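Local structure of digeranylgeranylglycerophospholipid reductase (Sulfolobus acidocaldarius, 4OPC) at residues Asp349-Phe354 and Lys411-Ser416; Gly61-Lys66 and Pro100-Arg105; Asp119-Met124 and Ala136-Arg141. The protein reduces the double bonds of the geranylgeranyl chains of archaeal membrane phospholipid precursors to saturated phytanyl chains, with one FAD bound per subunit. One frame throughout, in Å; residues are numbered along the deposited sequence.

Contact 1: residues Asp349-Phe354 and Lys411-Ser416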
loop_
_atom_site.group_PDB
_atom_site.type_symbol
_atom_site.label_atom_id
_atom_site.label_comp_id
_atom_site.label_asym_id
_atom_site.label_seq_id
_atom_site.Cartn_x
_atom_site.Cartn_y
_atom_site.Cartn_z
ATOM N N ASP A 349 -5.166 6.544 -8.725
ATOM C CA ASP A 349 -5.825 5.370 -9.306
ATOM C C ASP A 349 -6.135 5.676 -10.785
ATOM O O ASP A 349 -5.911 4.850 -11.669
ATOM C CB ASP A 349 -7.077 5.049 -8.457
ATOM C CG ASP A 349 -7.723 3.700 -8.763
ATOM O OD1 ASP A 349 -7.394 3.045 -9.779
ATOM O OD2 ASP A 349 -8.614 3.317 -7.978
ATOM N N ILE A 350 -6.609 6.888 -11.063
ATOM C CA ILE A 350 -6.829 7.356 -12.435
ATOM C C ILE A 350 -5.508 7.419 -13.202
ATOM O O ILE A 350 -5.382 6.903 -14.322
ATOM C CB ILE A 350 -7.471 8.767 -12.444
ATOM C CG1 ILE A 350 -8.905 8.713 -11.913
ATOM C CG2 ILE A 350 -7.457 9.359 -13.836
ATOM C CD1 ILE A 350 -9.882 7.994 -12.823
ATOM N N PHE A 351 -4.506 8.056 -12.602
ATOM C CA PHE A 351 -3.229 8.252 -13.274
ATOM C C PHE A 351 -2.564 6.915 -13.617
ATOM O O PHE A 351 -2.072 6.733 -14.738
ATOM C CB PHE A 351 -2.332 9.165 -12.421
ATOM C CG PHE A 351 -1.120 9.693 -13.135
ATOM C CD1 PHE A 351 -1.202 10.207 -14.420
ATOM C CD2 PHE A 351 0.101 9.727 -12.491
ATOM C CE1 PHE A 351 -0.073 10.700 -15.060
ATOM C CE2 PHE A 351 1.227 10.225 -13.130
ATOM C CZ PHE A 351 1.127 10.723 -14.413
ATOM N N ARG A 352 -2.597 5.967 -12.680
ATOM C CA ARG A 352 -2.082 4.621 -12.921
ATOM C C ARG A 352 -2.672 3.967 -14.175
ATOM O O ARG A 352 -1.956 3.325 -14.946
ATOM C CB ARG A 352 -2.358 3.718 -11.700
ATOM C CG ARG A 352 -2.476 2.236 -12.067
ATOM C CD ARG A 352 -2.938 1.362 -10.932
ATOM N NE ARG A 352 -4.384 1.374 -10.699
ATOM C CZ ARG A 352 -5.229 0.479 -11.203
ATOM N NH1 ARG A 352 -4.774 -0.487 -11.978
ATOM N NH2 ARG A 352 -6.517 0.512 -10.888
ATOM N N ARG A 353 -3.980 4.089 -14.347
ATOM C CA ARG A 353 -4.667 3.444 -15.462
ATOM C C ARG A 353 -4.133 3.973 -16.782
ATOM O O ARG A 353 -3.919 3.224 -17.736
ATOM C CB ARG A 353 -6.169 3.686 -15.353
ATOM C CG ARG A 353 -6.807 2.943 -14.197
ATOM C CD ARG A 353 -8.157 3.535 -13.831
ATOM N NE ARG A 353 -8.549 3.045 -12.516
ATOM C CZ ARG A 353 -9.600 2.270 -12.274
ATOM N NH1 ARG A 353 -10.427 1.923 -13.250
ATOM N NH2 ARG A 353 -9.836 1.861 -11.039
ATOM N N PHE A 354 -3.906 5.278 -16.835
ATOM C CA PHE A 354 -3.276 5.896 -17.977
ATOM C C PHE A 354 -1.857 5.355 -18.207
ATOM O O PHE A 354 -1.526 4.920 -19.313
ATOM C CB PHE A 354 -3.278 7.414 -17.761
ATOM C CG PHE A 354 -2.479 8.194 -18.768
ATOM C CD1 PHE A 354 -2.914 8.336 -20.083
ATOM C CD2 PHE A 354 -1.298 8.812 -18.386
ATOM C CE1 PHE A 354 -2.173 9.089 -20.992
ATOM C CE2 PHE A 354 -0.558 9.558 -19.288
ATOM C CZ PHE A 354 -0.997 9.699 -20.587
ATOM N N LYS A 411 -4.229 15.728 -20.941
ATOM C CA LYS A 411 -5.056 16.802 -20.417
ATOM C C LYS A 411 -6.346 16.262 -19.821
ATOM O O LYS A 411 -6.752 16.658 -18.726
ATOM C CB LYS A 411 -5.389 17.803 -21.518
ATOM C CG LYS A 411 -6.330 18.901 -21.065
ATOM C CD LYS A 411 -5.736 19.683 -19.906
ATOM C CE LYS A 411 -6.546 20.936 -19.611
ATOM N NZ LYS A 411 -6.498 21.901 -20.747
ATOM N N ALA A 412 -6.990 15.350 -20.537
ATOM C CA ALA A 412 -8.211 14.719 -20.039
ATOM C C ALA A 412 -7.941 13.901 -18.776
ATOM O O ALA A 412 -8.776 13.842 -17.874
ATOM C CB ALA A 412 -8.826 13.839 -21.109
ATOM N N VAL A 413 -6.781 13.253 -18.722
ATOM C CA VAL A 413 -6.391 12.494 -17.550
ATOM C C VAL A 413 -6.302 13.432 -16.348
ATOM O O VAL A 413 -6.840 13.130 -15.276
ATOM C CB VAL A 413 -5.054 11.784 -17.782
ATOM C CG1 VAL A 413 -4.574 11.148 -16.505
ATOM C CG2 VAL A 413 -5.215 10.723 -18.855
ATOM N N ALA A 414 -5.651 14.575 -16.536
ATOM C CA ALA A 414 -5.545 15.570 -15.469
ATOM C C ALA A 414 -6.913 16.057 -14.999
ATOM O O ALA A 414 -7.120 16.274 -13.801
ATOM C CB ALA A 414 -4.676 16.735 -15.911
ATOM N N GLU A 415 -7.845 16.203 -15.935
ATOM C CA GLU A 415 -9.203 16.627 -15.609
ATOM C C GLU A 415 -9.904 15.571 -14.763
ATOM O O GLU A 415 -10.566 15.902 -13.779
ATOM C CB GLU A 415 -10.001 16.914 -16.886
ATOM C CG GLU A 415 -9.552 18.171 -17.622
ATOM C CD GLU A 415 -10.088 18.255 -19.042
ATOM O OE1 GLU A 415 -10.743 17.294 -19.502
ATOM O OE2 GLU A 415 -9.846 19.286 -19.703
ATOM N N SER A 416 -9.767 14.306 -15.148
ATOM C CA SER A 416 -10.390 13.221 -14.392
ATOM C C SER A 416 -9.774 13.095 -12.999
ATOM O O SER A 416 -10.484 12.831 -12.022
ATOM C CB SER A 416 -10.278 11.889 -15.143
ATOM O OG SER A 416 -11.105 11.903 -16.296
#
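Phe351 and Val413 bring the two backbones nearest, with 6.8 Å between Phe351 CA and Val413 CA. There segment 349-354 of helix 332-357 and segment 411-416 of helix 410-425 run roughly antiparallel, their directions 157° apart. The short axes approach to 9.4 Å, a spacing filled by apolar side chains. Val413 is the hub, and its two methyls serve different rings. CG1, anti to the backbone N (chi1 173°), reaches the edge of the Phe351 ring near its plane, 4.1 Å from Phe351 CD1. CG2 approaches the Phe354 ring obliquely, with Val413 CG2 3.5 Å from Phe354 CD1. Both Phe side chains cross Val413 at about a right angle. Ile350, taken in one of its two conformers, directs CG2 to Ser416, 4.0 Å from Ser416 CB. The charged groups of 349-354 pair among themselves and with residues beyond the contact: Asp349 OD1 accepts from Arg353 NE, Arg353 NH2 and Arg352 NH2, the last at 2.9 Å. Asp349 OD2 pairs with Arg274, and Arg352 NH2 also meets Asp182. Phe448 of helix 434-452 touches both Ile350 and Ser416, while the Phe354 side chain comes within about 4 Å of the bound phospholipid. With no hydrogen bond crossing between the segments, the helices here cohere through van der Waals contact, and the ionic network, shared with Arg274 and Asp182, takes no part in it.

Contact 2: residues Gly61-Lys66 and Pro100-Arg105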
loop_
_atom_site.group_PDB
_atom_site.type_symbol
_atom_site.label_atom_id
_atom_site.label_comp_id
_atom_site.label_asym_id
_atom_site.label_seq_id
_atom_site.Cartn_x
_atom_site.Cartn_y
_atom_site.Cartn_z
ATOM N N GLY A 61 4.958 9.807 14.326
ATOM C CA GLY A 61 5.556 9.508 15.610
ATOM C C GLY A 61 5.775 8.019 15.782
ATOM O O GLY A 61 5.688 7.492 16.887
ATOM N N MET A 62 6.046 7.334 14.678
ATOM C CA MET A 62 6.420 5.932 14.749
ATOM C C MET A 62 7.907 5.839 15.043
ATOM O O MET A 62 8.690 6.680 14.579
ATOM C CB MET A 62 6.081 5.203 13.451
ATOM C CG MET A 62 4.593 4.930 13.271
ATOM S SD MET A 62 3.945 3.643 14.354
ATOM C CE MET A 62 4.743 2.186 13.667
ATOM N N PRO A 63 8.297 4.822 15.829
ATOM C CA PRO A 63 9.691 4.601 16.205
ATOM C C PRO A 63 10.615 4.653 15.002
ATOM O O PRO A 63 10.350 4.057 13.961
ATOM C CB PRO A 63 9.663 3.191 16.799
ATOM C CG PRO A 63 8.314 3.068 17.375
ATOM C CD PRO A 63 7.409 3.814 16.430
ATOM N N TYR A 64 11.714 5.367 15.163
ATOM C CA TYR A 64 12.713 5.486 14.124
ATOM C C TYR A 64 13.498 4.181 14.006
ATOM O O TYR A 64 13.945 3.637 15.013
ATOM C CB TYR A 64 13.655 6.618 14.512
ATOM C CG TYR A 64 14.177 7.440 13.370
ATOM C CD1 TYR A 64 13.316 8.119 12.519
ATOM C CD2 TYR A 64 15.539 7.569 13.166
ATOM C CE1 TYR A 64 13.804 8.887 11.485
ATOM C CE2 TYR A 64 16.031 8.326 12.144
ATOM C CZ TYR A 64 15.167 8.985 11.307
ATOM O OH TYR A 64 15.689 9.736 10.285
ATOM N N PRO A 65 13.666 3.672 12.776
ATOM C CA PRO A 65 14.461 2.466 12.514
ATOM C C PRO A 65 15.909 2.671 12.958
ATOM O O PRO A 65 16.463 3.745 12.718
ATOM C CB PRO A 65 14.412 2.344 10.992
ATOM C CG PRO A 65 13.199 3.114 10.583
ATOM C CD PRO A 65 13.096 4.239 11.542
ATOM N N LYS A 66 16.509 1.667 13.594
ATOM C CA LYS A 66 17.881 1.792 14.087
ATOM C C LYS A 66 18.614 0.454 14.104
ATOM O O LYS A 66 17.992 -0.600 14.131
ATOM C CB LYS A 66 17.874 2.393 15.492
ATOM C CG LYS A 66 17.045 1.599 16.478
ATOM C CD LYS A 66 17.206 2.106 17.902
ATOM C CE LYS A 66 16.330 1.313 18.863
ATOM N NZ LYS A 66 16.499 -0.161 18.692
ATOM N N PRO A 100 11.116 -7.337 8.841
ATOM C CA PRO A 100 10.743 -8.142 10.009
ATOM C C PRO A 100 11.361 -7.611 11.305
ATOM O O PRO A 100 10.677 -7.576 12.328
ATOM C CB PRO A 100 11.315 -9.524 9.692
ATOM C CG PRO A 100 11.499 -9.561 8.214
ATOM C CD PRO A 100 11.691 -8.153 7.752
ATOM N N LEU A 101 12.628 -7.203 11.278
ATOM C CA LEU A 101 13.270 -6.731 12.504
ATOM C C LEU A 101 12.596 -5.471 13.042
ATOM O O LEU A 101 12.312 -5.370 14.235
ATOM C CB LEU A 101 14.759 -6.488 12.271
ATOM C CG LEU A 101 15.644 -6.477 13.509
ATOM C CD1 LEU A 101 15.735 -7.880 14.086
ATOM C CD2 LEU A 101 17.008 -5.951 13.138
ATOM N N TYR A 102 12.331 -4.505 12.172
ATOM C CA TYR A 102 11.652 -3.295 12.607
ATOM C C TYR A 102 10.226 -3.573 13.081
ATOM O O TYR A 102 9.824 -3.113 14.158
ATOM C CB TYR A 102 11.624 -2.251 11.484
ATOM C CG TYR A 102 10.855 -1.021 11.897
ATOM C CD1 TYR A 102 11.421 -0.080 12.748
ATOM C CD2 TYR A 102 9.545 -0.823 11.469
ATOM C CE1 TYR A 102 10.709 1.031 13.156
ATOM C CE2 TYR A 102 8.829 0.287 11.864
ATOM C CZ TYR A 102 9.411 1.214 12.706
ATOM O OH TYR A 102 8.692 2.319 13.117
ATOM N N ASN A 103 9.472 -4.317 12.278
ATOM C CA ASN A 103 8.095 -4.685 12.595
ATOM C C ASN A 103 8.020 -5.386 13.959
ATOM O O ASN A 103 7.149 -5.070 14.785
ATOM C CB ASN A 103 7.590 -5.598 11.466
ATOM C CG ASN A 103 6.080 -5.695 11.372
ATOM O OD1 ASN A 103 5.556 -5.902 10.277
ATOM N ND2 ASN A 103 5.375 -5.590 12.494
ATOM N N GLN A 104 8.931 -6.321 14.202
ATOM C CA GLN A 104 8.936 -7.037 15.473
ATOM C C GLN A 104 9.271 -6.118 16.638
ATOM O O GLN A 104 8.740 -6.291 17.744
ATOM C CB GLN A 104 9.871 -8.248 15.412
ATOM C CG GLN A 104 9.299 -9.373 14.533
ATOM C CD GLN A 104 10.333 -10.374 14.073
ATOM O OE1 GLN A 104 11.265 -10.716 14.808
ATOM N NE2 GLN A 104 10.174 -10.860 12.845
ATOM N N ARG A 105 10.151 -5.147 16.415
ATOM C CA ARG A 105 10.491 -4.210 17.482
ATOM C C ARG A 105 9.297 -3.326 17.835
ATOM O O ARG A 105 9.029 -3.080 19.014
ATOM C CB ARG A 105 11.708 -3.355 17.112
ATOM C CG ARG A 105 12.053 -2.275 18.143
ATOM C CD ARG A 105 12.697 -1.092 17.420
ATOM N NE ARG A 105 12.528 0.168 18.121
ATOM C CZ ARG A 105 12.817 1.347 17.589
ATOM N NH1 ARG A 105 13.287 1.414 16.344
ATOM N NH2 ARG A 105 12.636 2.455 18.293
#
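Tyr102 and Arg105 of segment 100-105 each donate a hydrogen bond to the loop 61-66, and their acceptors are successive carbonyls. Tyr102 OH donates to Pro63 O at 2.5 Å, lying in the carbonyl plane on a lone pair. Its CG stands anti to the backbone N (chi1 177°), which starts the ring off toward the loop. Arg105 NH1 donates to Tyr64 O at 2.7 Å. That bond is nearly straight (170°) and lies in the guanidinium plane, although the nitrogen sits 44° above the plane of the carbonyl.

Aliphatic packing over both faces of the Arg105 guanidinium is the second kind of interaction. Lys66 CE lies over the centre of one face, 3.7 Å from Arg105 CZ, and Pro63 CB covers the opposite face toward its rim, 3.4 Å from Arg105 NH2. Lys66 NZ and Arg105 NE are only 4.0 Å apart, a like-charge approach probably eased by Glu109 and Glu69, which form salt bridges with Arg105 NE and NH1. A leucine in place of Arg105 would probably leave the Tyr64 carbonyl without this donor, strip both glutamates of a positive mate and open a gap between Pro63 and Lys66.

Apolar contact completes the set. Pro65 CG lies 4.1 Å from Tyr102 CE1, and Pro63 CB stands 4.4 Å from Tyr102 CE1.

The loop leaves helix 54-60 and leads to strand 70-80, so these bonds tie it to helix 99-112. Pro65 also packs on Phe57 of helix 54-60 and on Phe95 and Leu97 of strand 87-97. Pro63 touches Tyr23 of helix 16-25, whose FAD-binding Phe16 has its side chain about 4 Å from that of Tyr102.

Contact 3: residues Asp119-Met124 and Ala136-Arg141. With FDA (dihydroflavine-adenine dinucleotide), chain B.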
loop_
_atom_site.group_PDB
_atom_site.type_symbol
_atom_site.label_atom_id
_atom_site.label_comp_id
_atom_site.label_asym_id
_atom_site.label_seq_id
_atom_site.Cartn_x
_atom_site.Cartn_y
_atom_site.Cartn_z
ATOM N N ASP A 119 1.096 -14.847 18.935
ATOM C CA ASP A 119 1.573 -15.308 17.638
ATOM C C ASP A 119 1.044 -16.711 17.350
ATOM O O ASP A 119 0.432 -17.363 18.219
ATOM C CB ASP A 119 3.112 -15.244 17.539
ATOM C CG ASP A 119 3.815 -16.331 18.354
ATOM O OD1 ASP A 119 3.255 -16.802 19.368
ATOM O OD2 ASP A 119 4.950 -16.703 18.003
ATOM N N LEU A 120 1.296 -17.180 16.129
ATOM C CA LEU A 120 0.770 -18.464 15.654
ATOM C C LEU A 120 -0.732 -18.600 15.929
ATOM O O LEU A 120 -1.228 -19.700 16.204
ATOM C CB LEU A 120 1.554 -19.649 16.233
ATOM C CG LEU A 120 1.840 -20.771 15.225
ATOM C CD1 LEU A 120 2.812 -20.318 14.117
ATOM C CD2 LEU A 120 2.346 -22.025 15.922
ATOM N N THR A 121 -1.442 -17.478 15.856
ATOM C CA THR A 121 -2.855 -17.440 16.194
ATOM C C THR A 121 -3.649 -16.828 15.060
ATOM O O THR A 121 -3.363 -15.718 14.624
ATOM C CB THR A 121 -3.088 -16.655 17.497
ATOM O OG1 THR A 121 -2.421 -17.330 18.568
ATOM C CG2 THR A 121 -4.580 -16.584 17.836
ATOM N N THR A 122 -4.637 -17.568 14.577
ATOM C CA THR A 122 -5.420 -17.132 13.427
ATOM C C THR A 122 -6.848 -16.802 13.843
ATOM O O THR A 122 -7.502 -17.573 14.556
ATOM C CB THR A 122 -5.447 -18.234 12.357
ATOM O OG1 THR A 122 -4.107 -18.560 11.965
ATOM C CG2 THR A 122 -6.229 -17.781 11.132
ATOM N N ALA A 123 -7.324 -15.638 13.417
ATOM C CA ALA A 123 -8.739 -15.323 13.556
ATOM C C ALA A 123 -9.480 -16.094 12.469
ATOM O O ALA A 123 -9.320 -15.824 11.276
ATOM C CB ALA A 123 -8.983 -13.825 13.455
ATOM N N MET A 124 -10.264 -17.079 12.890
ATOM C CA MET A 124 -10.897 -18.018 11.987
ATOM C C MET A 124 -12.237 -17.541 11.484
ATOM O O MET A 124 -12.593 -17.788 10.339
ATOM C CB MET A 124 -11.074 -19.368 12.673
ATOM C CG MET A 124 -9.766 -20.125 12.832
ATOM S SD MET A 124 -8.979 -20.482 11.227
ATOM C CE MET A 124 -7.591 -21.513 11.712
ATOM N N ALA A 136 -14.087 -12.223 17.538
ATOM C CA ALA A 136 -13.631 -13.277 16.641
ATOM C C ALA A 136 -13.454 -14.588 17.378
ATOM O O ALA A 136 -13.180 -14.609 18.577
ATOM C CB ALA A 136 -12.326 -12.890 16.011
ATOM N N VAL A 137 -13.611 -15.689 16.653
ATOM C CA VAL A 137 -13.159 -16.979 17.148
ATOM C C VAL A 137 -11.734 -17.172 16.660
ATOM O O VAL A 137 -11.454 -17.006 15.465
ATOM C CB VAL A 137 -14.047 -18.119 16.658
ATOM C CG1 VAL A 137 -13.551 -19.439 17.208
ATOM C CG2 VAL A 137 -15.488 -17.884 17.100
ATOM N N LEU A 138 -10.838 -17.465 17.601
ATOM C CA LEU A 138 -9.413 -17.575 17.330
ATOM C C LEU A 138 -8.948 -18.996 17.531
ATOM O O LEU A 138 -9.415 -19.685 18.432
ATOM C CB LEU A 138 -8.623 -16.703 18.302
ATOM C CG LEU A 138 -9.026 -15.234 18.445
ATOM C CD1 LEU A 138 -8.127 -14.604 19.491
ATOM C CD2 LEU A 138 -8.899 -14.502 17.117
ATOM N N PHE A 139 -7.995 -19.418 16.714
ATOM C CA PHE A 139 -7.301 -20.666 16.970
ATOM C C PHE A 139 -5.831 -20.374 17.243
ATOM O O PHE A 139 -5.094 -19.936 16.352
ATOM C CB PHE A 139 -7.453 -21.652 15.810
ATOM C CG PHE A 139 -6.881 -22.999 16.106
ATOM C CD1 PHE A 139 -7.019 -23.551 17.364
ATOM C CD2 PHE A 139 -6.186 -23.698 15.145
ATOM C CE1 PHE A 139 -6.483 -24.790 17.652
ATOM C CE2 PHE A 139 -5.649 -24.930 15.429
ATOM C CZ PHE A 139 -5.797 -25.472 16.682
ATOM N N ASN A 140 -5.435 -20.581 18.495
ATOM C CA ASN A 140 -4.074 -20.354 18.946
ATOM C C ASN A 140 -3.309 -21.662 18.812
ATOM O O ASN A 140 -3.553 -22.602 19.557
ATOM C CB ASN A 140 -4.111 -19.887 20.405
ATOM C CG ASN A 140 -2.741 -19.541 20.965
ATOM O OD1 ASN A 140 -1.720 -20.092 20.563
ATOM N ND2 ASN A 140 -2.721 -18.616 21.917
ATOM N N ARG A 141 -2.378 -21.712 17.863
ATOM C CA ARG A 141 -1.614 -22.928 17.596
ATOM C C ARG A 141 -0.382 -23.108 18.486
ATOM O O ARG A 141 0.299 -24.127 18.409
ATOM C CB ARG A 141 -1.222 -23.014 16.117
ATOM C CG ARG A 141 -2.351 -23.475 15.223
ATOM C CD ARG A 141 -1.886 -23.652 13.793
ATOM N NE ARG A 141 -2.900 -24.317 12.980
ATOM C CZ ARG A 141 -3.933 -23.697 12.419
ATOM N NH1 ARG A 141 -4.101 -22.389 12.585
ATOM N NH2 ARG A 141 -4.803 -24.387 11.692
HETATM P PA FDA B . 0.901 -7.603 5.692
HETATM O O1A FDA B . 0.536 -8.573 4.637
HETATM O O2A FDA B . 2.359 -7.171 5.778
HETATM O O5B FDA B . 0.498 -8.199 7.102
HETATM C C5B FDA B . -0.742 -8.917 7.268
HETATM C C4B FDA B . -0.578 -9.823 8.459
HETATM O O4B FDA B . -1.851 -10.419 8.785
HETATM C C3B FDA B . 0.409 -10.979 8.265
HETATM O O3B FDA B . 1.464 -10.918 9.223
HETATM C C2B FDA B . -0.473 -12.239 8.361
HETATM O O2B FDA B . 0.199 -13.332 8.966
HETATM C C1B FDA B . -1.627 -11.745 9.221
HETATM N N9A FDA B . -2.903 -12.435 9.080
HETATM C C8A FDA B . -3.654 -12.568 7.938
HETATM N N7A FDA B . -4.806 -13.170 8.125
HETATM C C5A FDA B . -4.818 -13.440 9.485
HETATM C C6A FDA B . -5.788 -14.019 10.327
HETATM N N6A FDA B . -6.997 -14.402 9.913
HETATM N N1A FDA B . -5.507 -14.092 11.643
HETATM C C2A FDA B . -4.313 -13.672 12.072
HETATM N N3A FDA B . -3.338 -13.073 11.383
HETATM C C4A FDA B . -3.669 -12.962 10.091
HETATM N N1 FDA B . 5.613 -1.024 0.097
HETATM C C2 FDA B . 6.516 -0.056 0.457
HETATM O O2 FDA B . 6.203 0.862 1.208
HETATM N N3 FDA B . 7.790 -0.178 -0.031
HETATM C C4 FDA B . 8.249 -1.107 -0.942
HETATM O O4 FDA B . 9.451 -1.178 -1.187
HETATM C C4X FDA B . 7.264 -2.041 -1.329
HETATM N N5 FDA B . 7.605 -3.034 -2.200
HETATM C C5X FDA B . 6.793 -4.141 -2.343
HETATM C C6 FDA B . 7.253 -5.272 -3.002
HETATM C C7 FDA B . 6.492 -6.428 -3.080
HETATM C C7M FDA B . 7.092 -7.668 -3.692
HETATM C C8 FDA B . 5.205 -6.445 -2.522
HETATM C C8M FDA B . 4.380 -7.711 -2.529
HETATM C C9 FDA B . 4.729 -5.302 -1.875
HETATM C C9A FDA B . 5.514 -4.161 -1.760
HETATM N N10 FDA B . 5.081 -3.002 -1.077
HETATM C C10 FDA B . 5.993 -2.016 -0.769
HETATM C "C1'" FDA B . 3.762 -2.952 -0.397
HETATM C "C2'" FDA B . 3.911 -3.261 1.104
HETATM O "O2'" FDA B . 4.758 -4.397 1.303
HETATM C "C3'" FDA B . 2.545 -3.559 1.727
HETATM O "O3'" FDA B . 1.638 -2.546 1.311
HETATM C "C4'" FDA B . 2.512 -3.573 3.261
HETATM O "O4'" FDA B . 3.566 -4.368 3.803
HETATM C "C5'" FDA B . 1.178 -4.060 3.776
HETATM O "O5'" FDA B . 1.213 -4.162 5.214
HETATM P P FDA B . -0.014 -4.815 5.987
HETATM O O1P FDA B . 0.316 -4.754 7.421
HETATM O O2P FDA B . -1.340 -4.223 5.533
HETATM O O3P FDA B . -0.063 -6.330 5.474
HETATM O O HOH W 1 -2.722 -20.163 13.775
#
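Met124 and Val137 are joined by the backbone bond Met124 N to Val137 O, 2.8 Å. From there the Met124 side chain runs beside Phe139. Its CB lies 3.7 Å from Val137 O. CG, anti to the carbonyl carbon (chi1 -73°), meets Phe139 CB at 4.1 Å. After a bend at chi2, SD carries the chain to CE, which sits at the edge of the Phe139 ring, near its plane, and 3.7 Å from Arg141 NH1 in the conformer described. The two strands form a beta hairpin, 121-129 with 132-140, that continues into 145-150 as an antiparallel meander, as in other FAD-binding Rossmann-type flavoproteins. Thr122 and Phe139 form a hydrogen-bonded pair, with Thr122 N to Phe139 O at 3.0 Å. Ala123 and Leu138 form a non-hydrogen-bonded pair, and on their shared face Ala123 CB touches Leu138 CD2. The polar backbone atoms of Ala123 therefore point to the outer side of this edge strand, where they read the adenine of the cofactor: Ala123 N donates to N1A at 3.0 Å, and N6A donates to Ala123 O at 3.0 Å. Thr122 OG1 hydrogen-bonds Ser37 and a water, and that water accepts from Arg141 NH1.

Followed from the N terminus, the three contacts come in series, so none encloses or crosses another. Contact 2 closes first, bringing the loop after helix 54-60 against helix 99-112 across a span made mostly of strands 70-80 and 87-97. Contact 3 closes a much shorter loop, the far end of the hairpin of strands 121-129 and 132-140, at the adenine end of the cofactor site; its centre is about 24 Å from that of contact 2. Contact 1 comes last, spanning a mainly helical excursion that joins helix 332-357 to helix 410-425 beside the lipid. Its centre lies about 35 Å from contact 2 and 42 Å from contact 3, across the chain's centre from both.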